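Local coordinates for putative modification methylase (Thermus thermophilus, PDB 2ZIG), which probably transfers a methyl group from S-adenosyl-L-methionine to the exocyclic N4 of cytosine in DNA, at residues A218-P221 with L222-E226. Sequence-based numbering, arbitrary orientation.
Sequences APFP and LELAE
Phe-220 meets the first turn of the helix that follows it through ring atom CE1, which lies 3.6 Å from CB of Ala-225. Its CG is tucked between its own backbone N and carbonyl carbon (chi1 55°), a rotation that sets the ring beside the Ala-225 methyl. That methyl meets the ring obliquely, and so small a side chain suits a place where helix and ring lie this close. Leu-224 approaches the same phenylalanine nearer its root. With CG opposite the backbone N (chi1 -173°), the branch carries CD1 of Leu-224 towards Phe-220 CB, 4.1 Å away. CB of Leu-224 also lies over the proline ring, 4.3 Å from Pro-221 CD.

Pro-221 occupies the N-cap of helix 222-232. An N-H at this position has no place in the helix's own i to i+4 bonding, so a proline costs no helix bond here; its ring holds phi, and an extended psi precedes the coiling of the chain. Pro-221 O accepts a weak bond of 3.3 Å from the N of Ala-225, four residues on, fairly straight at 156°. The N of Leu-224 comes to 3.1 Å from the same Pro-221 O, but this bond is markedly bent and also weak.

This loop-to-helix junction belongs to the Rossmann-like methyltransferase domain, and the helix leads into strand 238-241 of the central sheet. Phe-220 and Leu-224 both rest on Val-96 of strand 91-97, as befits large apolar groups buried on the sheet side, while Ala-225 packs on Ala-252 of helix 248-255. The phenylalanine side chain also comes within about 4 Å of that of Thr-248, an S-adenosyl-L-methionine-binding residue, bringing the aromatic ring close to the cofactor site.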
loop_
_atom_site.group_PDB
_atom_site.type_symbol
_atom_site.label_atom_id
_atom_site.label_comp_id
_atom_site.label_asym_id
_atom_site.label_seq_id
_atom_site.Cartn_x
_atom_site.Cartn_y
_atom_site.Cartn_z
ATOM N N ALA B 218 -10.040 -3.188 -20.148
ATOM C CA ALA B 218 -10.306 -2.315 -19.013
ATOM C C ALA B 218 -9.500 -2.788 -17.806
ATOM O O ALA B 218 -9.468 -3.980 -17.499
ATOM C CB ALA B 218 -11.797 -2.323 -18.691
ATOM N N PRO B 219 -8.818 -1.859 -17.120
ATOM C CA PRO B 219 -8.014 -2.211 -15.946
ATOM C C PRO B 219 -8.863 -2.571 -14.727
ATOM O O PRO B 219 -8.354 -3.122 -13.747
ATOM C CB PRO B 219 -7.158 -0.963 -15.725
ATOM C CG PRO B 219 -8.050 0.130 -16.193
ATOM C CD PRO B 219 -8.643 -0.440 -17.466
ATOM N N PHE B 220 -10.154 -2.258 -14.786
ATOM C CA PHE B 220 -11.045 -2.588 -13.686
ATOM C C PHE B 220 -12.501 -2.702 -14.117
ATOM O O PHE B 220 -12.933 -2.054 -15.069
ATOM C CB PHE B 220 -10.882 -1.585 -12.527
ATOM C CG PHE B 220 -11.074 -0.149 -12.915
ATOM C CD1 PHE B 220 -12.341 0.356 -13.181
ATOM C CD2 PHE B 220 -9.984 0.711 -12.992
ATOM C CE1 PHE B 220 -12.522 1.702 -13.519
ATOM C CE2 PHE B 220 -10.155 2.054 -13.327
ATOM C CZ PHE B 220 -11.427 2.548 -13.592
ATOM N N PRO B 221 -13.272 -3.559 -13.430
ATOM C CA PRO B 221 -14.688 -3.785 -13.720
ATOM C C PRO B 221 -15.536 -2.532 -13.554
ATOM O O PRO B 221 -15.219 -1.642 -12.753
ATOM C CB PRO B 221 -15.082 -4.856 -12.708
ATOM C CG PRO B 221 -13.815 -5.596 -12.490
ATOM C CD PRO B 221 -12.812 -4.482 -12.383
ATOM N N LEU B 222 -16.629 -2.480 -14.307
ATOM C CA LEU B 222 -17.544 -1.359 -14.238
ATOM C C LEU B 222 -18.044 -1.251 -12.790
ATOM O O LEU B 222 -18.104 -0.163 -12.217
ATOM C CB LEU B 222 -18.730 -1.598 -15.167
ATOM C CG LEU B 222 -19.402 -0.402 -15.845
ATOM C CD1 LEU B 222 -20.833 -0.795 -16.174
ATOM C CD2 LEU B 222 -19.392 0.823 -14.947
ATOM N N GLU B 223 -18.388 -2.390 -12.201
ATOM C CA GLU B 223 -18.896 -2.402 -10.842
ATOM C C GLU B 223 -17.990 -1.700 -9.838
ATOM O O GLU B 223 -18.469 -1.028 -8.924
ATOM C CB GLU B 223 -19.163 -3.835 -10.383
ATOM C CG GLU B 223 -19.513 -3.917 -8.914
ATOM C CD GLU B 223 -20.083 -5.261 -8.520
ATOM O OE1 GLU B 223 -19.517 -6.301 -8.931
ATOM O OE2 GLU B 223 -21.095 -5.271 -7.784
ATOM N N LEU B 224 -16.688 -1.863 -9.999
ATOM C CA LEU B 224 -15.734 -1.225 -9.101
ATOM C C LEU B 224 -15.796 0.294 -9.307
ATOM O O LEU B 224 -15.719 1.068 -8.354
ATOM C CB LEU B 224 -14.329 -1.758 -9.382
ATOM C CG LEU B 224 -13.170 -1.360 -8.456
ATOM C CD1 LEU B 224 -12.016 -2.311 -8.663
ATOM C CD2 LEU B 224 -12.728 0.060 -8.739
ATOM N N ALA B 225 -15.941 0.724 -10.555
ATOM C CA ALA B 225 -16.023 2.157 -10.827
ATOM C C ALA B 225 -17.348 2.727 -10.318
ATOM O O ALA B 225 -17.388 3.816 -9.738
ATOM C CB ALA B 225 -15.875 2.423 -12.326
ATOM N N GLU B 226 -18.440 1.994 -10.527
ATOM C CA GLU B 226 -19.740 2.486 -10.079
ATOM C C GLU B 226 -19.768 2.669 -8.571
ATOM O O GLU B 226 -20.355 3.613 -8.067
ATOM C CB GLU B 226 -20.857 1.537 -10.509
ATOM C CG GLU B 226 -21.036 1.473 -12.005
ATOM C CD GLU B 226 -22.082 0.466 -12.416
ATOM O OE1 GLU B 226 -22.025 -0.676 -11.914
ATOM O OE2 GLU B 226 -22.954 0.805 -13.242
#